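Local coordinates for ChrR-like cupin domain-containing protein (Ralstonia eutropha, PDB 3CJX) that is of unknown function but adopts a cupin-like fold and belongs to the ChrR-like cupin family, at residues F20-P34 against V45-P57. Sequence-based numbering, arbitrary orientation.
Sequences FLKALGGHEGTDIFP and VMRASFAPGLTLP
Phe20 meets Arg47 with the rim of its ring. Its CZ lies 3.5 Å from Arg47 NH2, over one face of the guanidinium and offset from its centre. The two planes are 65° apart, so this is not a flat stack. Arg47 bends at both chi2 (-88°) and chi3 (-66°), which folds its end back to the ring. Ser49 CB touches the same ring, 3.9 Å from Phe20 CE2. On the opposite side of the sheet, Ile32 CD1 rests against Ala48 CB at 4.0 Å. There the selenium of Met46 packs on Pro34, and Thr30 CG2 lies beside Phe50 CE1 at 3.8 Å.

The backbones form an antiparallel beta hairpin of the cupin-like fold, made by strands 30-38 and 43-50. Asp31 and Ser49 are a hydrogen-bonded pair, as are Phe33 and Arg47; each pair makes both of its backbone bonds. Beyond the strand end, Ala51 N donates to Gly29 O at 3.0 Å, which extends the ladder by one bond. Leu54 CD1 packs on that same oxygen, 3.4 Å away. Gly29 belongs to a type II turn from His27 to Thr30.

Further out, Phe33 CB sits over the centre of the Phe20 ring, 3.7 Å above its plane. Leu21, next to Phe20, makes two backbone bonds with Ile32, which keeps this part of the chain close to the strand. Asp31 OD1 accepts the N-H of Ala23 at 3.1 Å. Glu111 on the neighbouring strand 110-117 forms a salt bridge with Arg47 and accepts a hydrogen bond from Ser49 OG. Leu21 and Pro34 reach helix 135-148.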
loop_
_atom_site.group_PDB
_atom_site.type_symbol
_atom_site.label_atom_id
_atom_site.label_comp_id
_atom_site.label_asym_id
_atom_site.label_seq_id
_atom_site.Cartn_x
_atom_site.Cartn_y
_atom_site.Cartn_z
ATOM N N PHE A 20 12.910 -3.868 0.528
ATOM C CA PHE A 20 11.601 -3.412 0.984
ATOM C C PHE A 20 11.581 -3.341 2.510
ATOM O O PHE A 20 12.341 -4.026 3.196
ATOM C CB PHE A 20 10.483 -4.352 0.509
ATOM C CG PHE A 20 10.017 -4.113 -0.909
ATOM C CD1 PHE A 20 10.912 -3.933 -1.951
ATOM C CD2 PHE A 20 8.659 -4.140 -1.210
ATOM C CE1 PHE A 20 10.452 -3.739 -3.254
ATOM C CE2 PHE A 20 8.200 -3.951 -2.511
ATOM C CZ PHE A 20 9.102 -3.755 -3.531
ATOM N N LEU A 21 10.722 -2.472 3.026
ATOM C CA LEU A 21 10.509 -2.370 4.456
ATOM C C LEU A 21 9.692 -3.615 4.802
ATOM O O LEU A 21 8.689 -3.900 4.149
ATOM C CB LEU A 21 9.742 -1.087 4.785
ATOM C CG LEU A 21 10.432 0.211 4.356
ATOM C CD1 LEU A 21 9.562 1.427 4.664
ATOM C CD2 LEU A 21 11.797 0.300 5.046
ATOM N N LYS A 22 10.121 -4.370 5.802
ATOM C CA LYS A 22 9.466 -5.633 6.133
ATOM C C LYS A 22 8.368 -5.557 7.190
ATOM O O LYS A 22 8.428 -4.745 8.113
ATOM C CB LYS A 22 10.514 -6.669 6.517
ATOM C CG LYS A 22 11.625 -6.779 5.451
ATOM C CD LYS A 22 12.079 -8.198 5.231
ATOM C CE LYS A 22 12.864 -8.437 3.911
ATOM N NZ LYS A 22 13.437 -7.245 3.195
ATOM N N ALA A 23 7.332 -6.374 6.997
ATOM C CA ALA A 23 6.242 -6.515 7.952
ATOM C C ALA A 23 5.529 -5.235 8.346
ATOM O O ALA A 23 5.548 -4.863 9.514
ATOM C CB ALA A 23 6.767 -7.217 9.209
ATOM N N LEU A 24 4.891 -4.578 7.386
ATOM C CA LEU A 24 4.124 -3.346 7.648
ATOM C C LEU A 24 3.200 -3.488 8.853
ATOM O O LEU A 24 2.436 -4.464 8.950
ATOM C CB LEU A 24 3.271 -2.970 6.435
ATOM C CG LEU A 24 2.436 -1.676 6.522
ATOM C CD1 LEU A 24 3.371 -0.484 6.700
ATOM C CD2 LEU A 24 1.554 -1.509 5.262
ATOM N N GLY A 25 3.252 -2.498 9.748
ATOM C CA GLY A 25 2.482 -2.508 11.000
ATOM C C GLY A 25 2.641 -3.799 11.794
ATOM O O GLY A 25 1.712 -4.226 12.480
ATOM N N GLY A 26 3.811 -4.431 11.689
ATOM C CA GLY A 26 4.068 -5.702 12.370
ATOM C C GLY A 26 3.357 -6.909 11.786
ATOM O O GLY A 26 3.247 -7.926 12.469
ATOM N N HIS A 27 2.874 -6.802 10.544
ATOM C CA HIS A 27 2.186 -7.901 9.866
ATOM C C HIS A 27 3.107 -8.626 8.910
ATOM O O HIS A 27 3.365 -8.167 7.794
ATOM C CB HIS A 27 0.956 -7.407 9.113
ATOM C CG HIS A 27 -0.093 -6.830 10.010
ATOM N ND1 HIS A 27 -0.825 -5.703 9.685
ATOM C CD2 HIS A 27 -0.496 -7.196 11.251
ATOM C CE1 HIS A 27 -1.665 -5.432 10.671
ATOM N NE2 HIS A 27 -1.475 -6.315 11.639
ATOM N N GLU A 28 3.577 -9.779 9.362
ATOM C CA GLU A 28 4.452 -10.624 8.580
ATOM C C GLU A 28 3.816 -10.927 7.214
ATOM O O GLU A 28 2.617 -11.183 7.119
ATOM C CB GLU A 28 4.687 -11.920 9.362
ATOM C CG GLU A 28 6.009 -12.604 9.098
ATOM C CD GLU A 28 7.210 -11.709 9.434
ATOM O OE1 GLU A 28 7.057 -10.763 10.254
ATOM O OE2 GLU A 28 8.311 -11.964 8.887
ATOM N N GLY A 29 4.611 -10.849 6.155
ATOM C CA GLY A 29 4.131 -11.151 4.814
ATOM C C GLY A 29 3.743 -9.959 3.962
ATOM O O GLY A 29 3.553 -10.100 2.753
ATOM N N THR A 30 3.612 -8.789 4.578
ATOM C CA THR A 30 3.326 -7.568 3.844
ATOM C C THR A 30 4.566 -6.664 3.869
ATOM O O THR A 30 4.842 -5.996 4.865
ATOM C CB THR A 30 2.109 -6.838 4.419
ATOM O OG1 THR A 30 0.984 -7.717 4.400
ATOM C CG2 THR A 30 1.789 -5.623 3.605
ATOM N N ASP A 31 5.322 -6.678 2.774
ATOM C CA ASP A 31 6.514 -5.850 2.618
ATOM C C ASP A 31 6.232 -4.673 1.666
ATOM O O ASP A 31 5.700 -4.860 0.580
ATOM C CB ASP A 31 7.640 -6.720 2.089
ATOM C CG ASP A 31 7.958 -7.870 3.018
ATOM O OD1 ASP A 31 7.700 -7.732 4.226
ATOM O OD2 ASP A 31 8.483 -8.904 2.555
ATOM N N ILE A 32 6.637 -3.471 2.052
ATOM C CA ILE A 32 6.326 -2.257 1.295
ATOM C C ILE A 32 7.554 -1.488 0.900
ATOM O O ILE A 32 8.583 -1.517 1.602
ATOM C CB ILE A 32 5.557 -1.215 2.177
ATOM C CG1 ILE A 32 4.374 -1.827 2.857
ATOM C CG2 ILE A 32 4.990 -0.084 1.361
ATOM C CD1 ILE A 32 3.336 -2.260 1.868
ATOM N N PHE A 33 7.427 -0.786 -0.224
ATOM C CA PHE A 33 8.413 0.189 -0.637
ATOM C C PHE A 33 7.610 1.471 -0.897
ATOM O O PHE A 33 6.879 1.540 -1.873
ATOM C CB PHE A 33 9.203 -0.244 -1.873
ATOM C CG PHE A 33 10.519 0.471 -2.010
ATOM C CD1 PHE A 33 10.565 1.863 -2.071
ATOM C CD2 PHE A 33 11.700 -0.235 -2.054
ATOM C CE1 PHE A 33 11.749 2.531 -2.173
ATOM C CE2 PHE A 33 12.896 0.422 -2.169
ATOM C CZ PHE A 33 12.921 1.817 -2.235
ATOM N N PRO A 34 7.741 2.484 -0.025
ATOM C CA PRO A 34 6.962 3.681 -0.258
ATOM C C PRO A 34 7.509 4.469 -1.433
ATOM O O PRO A 34 8.707 4.449 -1.673
ATOM C CB PRO A 34 7.146 4.471 1.043
ATOM C CG PRO A 34 8.468 4.053 1.536
ATOM C CD PRO A 34 8.613 2.625 1.155
ATOM N N VAL A 45 1.113 6.310 -2.978
ATOM C CA VAL A 45 1.451 5.482 -4.110
ATOM C C VAL A 45 2.545 4.566 -3.580
ATOM O O VAL A 45 3.593 5.047 -3.172
ATOM C CB VAL A 45 1.910 6.322 -5.308
ATOM C CG1 VAL A 45 2.213 5.415 -6.519
ATOM C CG2 VAL A 45 0.860 7.363 -5.642
HETATM N N MSE A 46 2.286 3.259 -3.545
HETATM C CA MSE A 46 3.233 2.298 -2.976
HETATM C C MSE A 46 3.438 1.058 -3.832
HETATM O O MSE A 46 2.611 0.715 -4.663
HETATM C CB MSE A 46 2.678 1.741 -1.667
HETATM C CG MSE A 46 1.999 2.704 -0.700
HETATM SE SE MSE A 46 3.238 3.811 0.282
HETATM C CE MSE A 46 3.350 5.404 -0.748
ATOM N N ARG A 47 4.534 0.371 -3.574
ATOM C CA ARG A 47 4.815 -0.937 -4.138
ATOM C C ARG A 47 4.692 -1.868 -2.957
ATOM O O ARG A 47 5.284 -1.584 -1.906
ATOM C CB ARG A 47 6.238 -1.016 -4.671
ATOM C CG ARG A 47 6.397 -0.598 -6.087
ATOM C CD ARG A 47 6.206 -1.702 -7.118
ATOM N NE ARG A 47 7.211 -2.764 -7.087
ATOM C CZ ARG A 47 7.044 -3.995 -6.601
ATOM N NH1 ARG A 47 5.891 -4.389 -6.075
ATOM N NH2 ARG A 47 8.048 -4.863 -6.660
ATOM N N ALA A 48 3.911 -2.944 -3.098
ATOM C CA ALA A 48 3.775 -3.954 -2.038
ATOM C C ALA A 48 4.280 -5.304 -2.552
ATOM O O ALA A 48 4.201 -5.588 -3.745
ATOM C CB ALA A 48 2.332 -4.067 -1.568
ATOM N N SER A 49 4.832 -6.110 -1.651
ATOM C CA SER A 49 5.321 -7.451 -1.969
ATOM C C SER A 49 4.690 -8.399 -0.949
ATOM O O SER A 49 5.027 -8.378 0.229
ATOM C CB SER A 49 6.844 -7.521 -1.928
ATOM O OG SER A 49 7.297 -8.783 -2.377
ATOM N N PHE A 50 3.750 -9.213 -1.422
ATOM C CA PHE A 50 3.003 -10.100 -0.557
ATOM C C PHE A 50 3.440 -11.554 -0.591
ATOM O O PHE A 50 3.654 -12.128 -1.657
ATOM C CB PHE A 50 1.546 -10.047 -0.930
ATOM C CG PHE A 50 0.928 -8.702 -0.767
ATOM C CD1 PHE A 50 0.451 -8.297 0.464
ATOM C CD2 PHE A 50 0.765 -7.875 -1.850
ATOM C CE1 PHE A 50 -0.149 -7.082 0.616
ATOM C CE2 PHE A 50 0.166 -6.642 -1.710
ATOM C CZ PHE A 50 -0.292 -6.244 -0.473
ATOM N N ALA A 51 3.537 -12.135 0.599
ATOM C CA ALA A 51 3.907 -13.514 0.768
ATOM C C ALA A 51 2.692 -14.377 0.467
ATOM O O ALA A 51 1.557 -13.897 0.556
ATOM C CB ALA A 51 4.364 -13.738 2.206
ATOM N N PRO A 52 2.916 -15.647 0.095
ATOM C CA PRO A 52 1.793 -16.547 -0.131
ATOM C C PRO A 52 1.004 -16.849 1.136
ATOM O O PRO A 52 1.529 -16.749 2.231
ATOM C CB PRO A 52 2.470 -17.843 -0.588
ATOM C CG PRO A 52 3.838 -17.465 -1.019
ATOM C CD PRO A 52 4.210 -16.302 -0.173
ATOM N N GLY A 53 -0.257 -17.217 0.972
ATOM C CA GLY A 53 -1.114 -17.615 2.074
ATOM C C GLY A 53 -1.648 -16.525 2.988
ATOM O O GLY A 53 -2.028 -16.802 4.126
ATOM N N LEU A 54 -1.697 -15.293 2.518
ATOM C CA LEU A 54 -2.190 -14.220 3.373
ATOM C C LEU A 54 -3.661 -13.941 3.193
ATOM O O LEU A 54 -4.211 -14.089 2.114
ATOM C CB LEU A 54 -1.449 -12.911 3.134
ATOM C CG LEU A 54 0.046 -12.904 3.437
ATOM C CD1 LEU A 54 0.531 -11.472 3.303
ATOM C CD2 LEU A 54 0.368 -13.489 4.834
ATOM N N THR A 55 -4.282 -13.564 4.299
ATOM C CA THR A 55 -5.663 -13.128 4.345
ATOM C C THR A 55 -5.676 -11.895 5.229
ATOM O O THR A 55 -5.588 -11.990 6.439
ATOM C CB THR A 55 -6.568 -14.188 4.924
ATOM O OG1 THR A 55 -6.640 -15.261 3.998
ATOM C CG2 THR A 55 -7.961 -13.636 5.141
ATOM N N LEU A 56 -5.738 -10.732 4.616
ATOM C CA LEU A 56 -5.735 -9.487 5.371
ATOM C C LEU A 56 -7.117 -9.204 5.931
ATOM O O LEU A 56 -8.084 -9.887 5.588
ATOM C CB LEU A 56 -5.262 -8.336 4.484
ATOM C CG LEU A 56 -3.845 -8.493 3.945
ATOM C CD1 LEU A 56 -3.583 -7.374 2.959
ATOM C CD2 LEU A 56 -2.823 -8.528 5.081
ATOM N N PRO A 57 -7.219 -8.206 6.826
ATOM C CA PRO A 57 -8.532 -7.905 7.349
ATOM C C PRO A 57 -9.371 -7.220 6.287
ATOM O O PRO A 57 -8.848 -6.847 5.246
ATOM C CB PRO A 57 -8.229 -6.943 8.510
ATOM C CG PRO A 57 -6.766 -6.984 8.706
ATOM C CD PRO A 57 -6.195 -7.317 7.408
#